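Side-chain contacts in nucleoside diphosphate kinase (Pyrobaculum aerophilum, PDB 1XQI), which transfers the terminal phosphate of ATP to nucleoside diphosphates, probably by a ping-pong route through a phosphorylated enzyme intermediate, to make other nucleoside triphosphates: residues H172-D175 and E179-R182; E60-S65 and R185-E190. The protein carries 6 engineered substitutions. One frame throughout, in Å; residues are numbered along the deposited sequence.

Contact 1. Residues H172-D175 and E179-R182; sequences HASD and EAER
Ser-174 turns its side chain onto Ala-180 just where strand 171-173 of the ferredoxin-like sheet gives way to helix 177-187. Both CA and CB of the alanine are touched: Ser-174 OG sits 3.4 Å from Ala-180 CA, and Ser-174 CB lies 3.5 Å from Ala-180 CB. A chi1 of -60° puts the hydroxyl beside the serine's own backbone N and swings it over the helix. The polar partner of OG lies one turn further along that helix: it hydrogen-bonds Glu-183 OE2, with a weak second bond from the backbone N of Leu-19 in the neighbouring strand. The same carboxylate oxygen is bonded to NE2 of His-172, the predicted phosphohistidine, so Glu-183 links the serine to the imidazole and is well placed to fix the ring's rotation. At the outer end, Asp-175 and Glu-179 meet obliquely. What Asp-175 touches is the aliphatic base of the glutamate, not its acid end. The Glu-179 chain bends at chi2 (73°) and carries its carboxylate off to the side, which probably limits the repulsion between the two acids; their planes differ by 30°. The backbone N of Glu-179 donates a hydrogen bond to Ser-176 OG, just ahead of helix 177-187. Asp-175 also packs on Arg-132 of helix 127-135. Asp-175 OD2 lies 3.6 Å from Glu-179 CB and 3.8 Å from Glu-179 CG, whereas its distance to Glu-179 OE2 is 5.0 Å.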
loop_
_atom_site.group_PDB
_atom_site.type_symbol
_atom_site.label_atom_id
_atom_site.label_comp_id
_atom_site.label_asym_id
_atom_site.label_seq_id
_atom_site.Cartn_x
_atom_site.Cartn_y
_atom_site.Cartn_z
ATOM N N HIS A 172 -4.253 11.417 8.826
ATOM C CA HIS A 172 -4.076 11.424 10.269
ATOM C C HIS A 172 -2.688 10.890 10.595
ATOM O O HIS A 172 -2.303 9.818 10.101
ATOM C CB HIS A 172 -5.093 10.505 10.949
ATOM C CG HIS A 172 -4.703 10.113 12.343
ATOM N ND1 HIS A 172 -5.069 10.844 13.450
ATOM C CD2 HIS A 172 -3.961 9.073 12.809
ATOM C CE1 HIS A 172 -4.580 10.276 14.538
ATOM N NE2 HIS A 172 -3.907 9.199 14.180
ATOM N N ALA A 173 -1.959 11.622 11.422
ATOM C CA ALA A 173 -0.632 11.256 11.873
ATOM C C ALA A 173 -0.636 11.183 13.399
ATOM O O ALA A 173 -1.273 12.039 14.058
ATOM C CB ALA A 173 0.415 12.271 11.406
ATOM N N SER A 174 0.070 10.183 13.963
ATOM C CA SER A 174 0.178 10.095 15.394
ATOM C C SER A 174 0.809 11.390 15.867
ATOM O O SER A 174 1.696 11.943 15.202
ATOM C CB SER A 174 1.001 8.897 15.844
ATOM O OG SER A 174 0.424 7.677 15.392
ATOM N N ASP A 175 0.304 11.892 16.994
ATOM C CA ASP A 175 0.696 13.199 17.473
ATOM C C ASP A 175 1.655 13.062 18.591
ATOM O O ASP A 175 1.966 14.063 19.190
ATOM C CB ASP A 175 -0.505 14.068 17.921
ATOM C CG ASP A 175 -1.093 13.629 19.293
ATOM O OD1 ASP A 175 -1.946 14.386 19.832
ATOM O OD2 ASP A 175 -0.714 12.535 19.832
ATOM N N GLU A 179 0.997 7.880 21.687
ATOM C CA GLU A 179 -0.144 7.672 20.840
ATOM C C GLU A 179 0.168 6.778 19.603
ATOM O O GLU A 179 -0.668 5.970 19.173
ATOM C CB GLU A 179 -0.699 9.039 20.471
ATOM C CG GLU A 179 -2.163 9.007 20.195
ATOM C CD GLU A 179 -3.075 8.845 21.426
ATOM O OE1 GLU A 179 -2.718 8.199 22.435
ATOM O OE2 GLU A 179 -4.198 9.342 21.323
ATOM N N ALA A 180 1.380 6.885 19.064
ATOM C CA ALA A 180 1.797 6.012 17.959
ATOM C C ALA A 180 1.878 4.539 18.336
ATOM O O ALA A 180 1.339 3.712 17.608
ATOM C CB ALA A 180 3.095 6.496 17.308
ATOM N N GLU A 181 2.507 4.177 19.458
ATOM C CA GLU A 181 2.503 2.748 19.864
ATOM C C GLU A 181 1.047 2.225 20.020
ATOM O O GLU A 181 0.748 1.063 19.732
ATOM C CB GLU A 181 3.393 2.463 21.112
ATOM N N ARG A 182 0.123 3.101 20.393
ATOM C CA ARG A 182 -1.278 2.682 20.515
ATOM C C ARG A 182 -2.013 2.546 19.165
ATOM O O ARG A 182 -2.685 1.552 18.902
ATOM C CB ARG A 182 -2.028 3.660 21.417
ATOM C CG ARG A 182 -2.999 2.973 22.298
ATOM C CD ARG A 182 -4.102 3.915 22.759
ATOM N NE ARG A 182 -5.044 4.216 21.695
ATOM C CZ ARG A 182 -5.130 5.380 21.070
ATOM N NH1 ARG A 182 -4.307 6.358 21.429
ATOM N NH2 ARG A 182 -6.040 5.555 20.104
#

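Contact 2. Residues E60-S65 and R185-E190; sequences ERFYPS and RFWFRE
Phe-186 pushes its ring against the last turn of helix 56-62, meeting Arg-61 and Phe-62. Its CG is anti to the backbone N (chi1 -179°), which extends the ring straight out from helix 177-187. Over one face comes Phe-62 CB, 3.9 Å from the ring centroid and 24° off the normal, a CH-pi contact. The two phenyl rings themselves are oblique, their planes at 53° and Phe-62 CD2 3.6 Å from Phe-186 CD2. On the outer side Arg-61 NH1 approaches Phe-186 CE1 at 3.7 Å, its guanidinium tilted against the ring. With an alanine here, Phe-62 CB is likely to lose the ring face it rests on, and a gap would open between the two helix ends. Trp-187 completes an aromatic cluster with the two phenylalanines, wedged between the helices and the four-stranded antiparallel sheet of the ferredoxin-like fold. Its NE1 lies over a face of the Phe-62 ring, 3.3 Å from Phe-62 CE2, and Phe-186 CD2 rests on a face of the indole. Trp-187 also packs on Ile-21, Val-52 and Val-119 of three strands, while its carbonyl accepts a hydrogen bond from Lys-50 NZ just before the chain leaves the helix at Phe-188.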
loop_
_atom_site.group_PDB
_atom_site.type_symbol
_atom_site.label_atom_id
_atom_site.label_comp_id
_atom_site.label_asym_id
_atom_site.label_seq_id
_atom_site.Cartn_x
_atom_site.Cartn_y
_atom_site.Cartn_z
ATOM N N GLU A 60 -14.692 4.649 15.935
ATOM C CA GLU A 60 -15.120 5.028 17.307
ATOM C C GLU A 60 -14.063 4.658 18.325
ATOM O O GLU A 60 -13.728 5.457 19.181
ATOM C CB GLU A 60 -16.470 4.393 17.704
ATOM C CG GLU A 60 -17.626 5.383 17.903
ATOM C CD GLU A 60 -19.002 4.841 17.423
ATOM O OE1 GLU A 60 -19.869 4.531 18.272
ATOM O OE2 GLU A 60 -19.244 4.731 16.201
ATOM N N ARG A 61 -13.501 3.462 18.216
ATOM C CA ARG A 61 -12.462 3.050 19.171
ATOM C C ARG A 61 -11.061 3.523 18.830
ATOM O O ARG A 61 -10.209 3.565 19.716
ATOM C CB ARG A 61 -12.461 1.539 19.426
ATOM C CG ARG A 61 -13.557 1.069 20.384
ATOM C CD ARG A 61 -13.604 -0.463 20.462
ATOM N NE ARG A 61 -14.105 -1.051 19.207
ATOM C CZ ARG A 61 -13.351 -1.660 18.277
ATOM N NH1 ARG A 61 -12.023 -1.812 18.438
ATOM N NH2 ARG A 61 -13.928 -2.126 17.167
ATOM N N PHE A 62 -10.799 3.888 17.582
ATOM C CA PHE A 62 -9.446 4.342 17.237
ATOM C C PHE A 62 -9.175 5.744 17.771
ATOM O O PHE A 62 -8.065 6.051 18.231
ATOM C CB PHE A 62 -9.236 4.300 15.721
ATOM C CG PHE A 62 -7.943 4.935 15.263
ATOM C CD1 PHE A 62 -7.951 6.170 14.622
ATOM C CD2 PHE A 62 -6.720 4.294 15.483
ATOM C CE1 PHE A 62 -6.755 6.782 14.204
ATOM C CE2 PHE A 62 -5.539 4.890 15.059
ATOM C CZ PHE A 62 -5.561 6.163 14.417
ATOM N N TYR A 63 -10.188 6.608 17.678
ATOM C CA TYR A 63 -10.108 7.953 18.255
ATOM C C TYR A 63 -10.373 7.931 19.720
ATOM O O TYR A 63 -11.206 7.165 20.148
ATOM C CB TYR A 63 -11.054 8.909 17.566
ATOM C CG TYR A 63 -10.453 9.325 16.296
ATOM C CD1 TYR A 63 -10.920 8.823 15.093
ATOM C CD2 TYR A 63 -9.384 10.172 16.282
ATOM C CE1 TYR A 63 -10.346 9.169 13.915
ATOM C CE2 TYR A 63 -8.798 10.544 15.093
ATOM C CZ TYR A 63 -9.297 10.030 13.903
ATOM O OH TYR A 63 -8.728 10.393 12.692
ATOM N N PRO A 64 -9.658 8.772 20.499
ATOM C CA PRO A 64 -9.838 8.745 21.970
ATOM C C PRO A 64 -11.265 9.047 22.355
ATOM O O PRO A 64 -12.018 9.647 21.568
ATOM C CB PRO A 64 -8.939 9.878 22.472
ATOM C CG PRO A 64 -7.877 10.035 21.355
ATOM C CD PRO A 64 -8.666 9.786 20.076
ATOM N N SER A 65 -11.644 8.621 23.556
ATOM C CA SER A 65 -12.913 9.024 24.103
ATOM C C SER A 65 -12.703 9.739 25.435
ATOM O O SER A 65 -13.651 9.922 26.208
ATOM C CB SER A 65 -13.812 7.812 24.206
ATOM O OG SER A 65 -13.519 6.917 23.129
ATOM N N ARG A 185 -0.579 -0.640 17.352
ATOM C CA ARG A 185 -1.209 -1.912 17.857
ATOM C C ARG A 185 -2.668 -2.051 17.384
ATOM O O ARG A 185 -3.104 -3.107 16.947
ATOM C CB ARG A 185 -1.122 -2.061 19.415
ATOM C CG ARG A 185 -1.881 -3.358 19.996
ATOM C CD ARG A 185 -2.631 -3.149 21.379
ATOM N NE ARG A 185 -3.061 -1.742 21.511
ATOM C CZ ARG A 185 -4.219 -1.218 21.065
ATOM N NH1 ARG A 185 -5.157 -1.990 20.481
ATOM N NH2 ARG A 185 -4.436 0.097 21.218
ATOM N N PHE A 186 -3.402 -0.952 17.456
ATOM C CA PHE A 186 -4.809 -0.924 17.060
ATOM C C PHE A 186 -5.078 -1.508 15.681
ATOM O O PHE A 186 -6.024 -2.262 15.538
ATOM C CB PHE A 186 -5.386 0.504 17.143
ATOM C CG PHE A 186 -6.831 0.567 16.773
ATOM C CD1 PHE A 186 -7.816 0.362 17.736
ATOM C CD2 PHE A 186 -7.216 0.777 15.445
ATOM C CE1 PHE A 186 -9.165 0.374 17.382
ATOM C CE2 PHE A 186 -8.556 0.809 15.090
ATOM C CZ PHE A 186 -9.531 0.604 16.057
ATOM N N TRP A 187 -4.263 -1.139 14.679
ATOM C CA TRP A 187 -4.423 -1.571 13.279
ATOM C C TRP A 187 -3.616 -2.798 12.841
ATOM O O TRP A 187 -3.972 -3.407 11.849
ATOM C CB TRP A 187 -4.043 -0.437 12.335
ATOM C CG TRP A 187 -4.988 0.714 12.295
ATOM C CD1 TRP A 187 -4.763 1.982 12.758
ATOM C CD2 TRP A 187 -6.302 0.714 11.742
ATOM N NE1 TRP A 187 -5.878 2.772 12.550
ATOM C CE2 TRP A 187 -6.831 2.027 11.914
ATOM C CE3 TRP A 187 -7.103 -0.272 11.138
ATOM C CZ2 TRP A 187 -8.117 2.386 11.489
ATOM C CZ3 TRP A 187 -8.388 0.080 10.713
ATOM C CH2 TRP A 187 -8.888 1.405 10.903
ATOM N N PHE A 188 -2.532 -3.142 13.537
ATOM C CA PHE A 188 -1.628 -4.213 13.094
ATOM C C PHE A 188 -1.321 -5.244 14.182
ATOM O O PHE A 188 -0.978 -4.881 15.309
ATOM C CB PHE A 188 -0.308 -3.633 12.508
ATOM C CG PHE A 188 -0.523 -2.707 11.326
ATOM C CD1 PHE A 188 -0.529 -1.326 11.499
ATOM C CD2 PHE A 188 -0.764 -3.218 10.062
ATOM C CE1 PHE A 188 -0.752 -0.468 10.453
ATOM C CE2 PHE A 188 -0.993 -2.364 8.978
ATOM C CZ PHE A 188 -0.988 -0.984 9.169
ATOM N N ARG A 189 -1.437 -6.532 13.844
ATOM C CA ARG A 189 -0.890 -7.585 14.718
ATOM C C ARG A 189 0.628 -7.468 14.675
ATOM O O ARG A 189 1.176 -6.869 13.762
ATOM C CB ARG A 189 -1.304 -8.991 14.256
ATOM C CG ARG A 189 -2.754 -9.413 14.565
ATOM C CD ARG A 189 -3.728 -9.025 13.446
ATOM N NE ARG A 189 -3.468 -9.666 12.135
ATOM C CZ ARG A 189 -4.186 -9.436 11.021
ATOM N NH1 ARG A 189 -5.218 -8.585 11.048
ATOM N NH2 ARG A 189 -3.888 -10.058 9.873
ATOM N N GLU A 190 1.313 -8.028 15.659
ATOM C CA GLU A 190 2.785 -8.061 15.666
ATOM C C GLU A 190 3.391 -8.480 14.320
ATOM O O GLU A 190 4.341 -7.867 13.838
ATOM C CB GLU A 190 3.270 -8.997 16.782
ATOM C CG GLU A 190 3.136 -8.376 18.161
ATOM C CD GLU A 190 3.524 -6.893 18.129
ATOM O OE1 GLU A 190 2.616 -6.035 18.287
ATOM O OE2 GLU A 190 4.725 -6.592 17.903
#

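Overall arrangement
Contacts 1 and 2 share helix 177-187, their centres about 10 Å apart: the first sets the early part of the helix against the loop that follows strand 171-173, the second joins its end to helix 56-62. They meet round the predicted phosphohistidine. Phe-62 of contact 2 stands edge-to-face with His-172 of contact 1, Phe-62 CZ being 3.5 Å from His-172 NE2, and Tyr-63 OH lies 3.8 Å from His-172 ND1. Arg-182 NH2 also comes within 2.8 Å of Phe-62 O. Nearest atoms of the Phe-62 and Lys-23 side chains are about 8 Å apart, those of Asp-175 and Arg-132 about 4 Å; both basic residues probably bind ATP, as in related kinases.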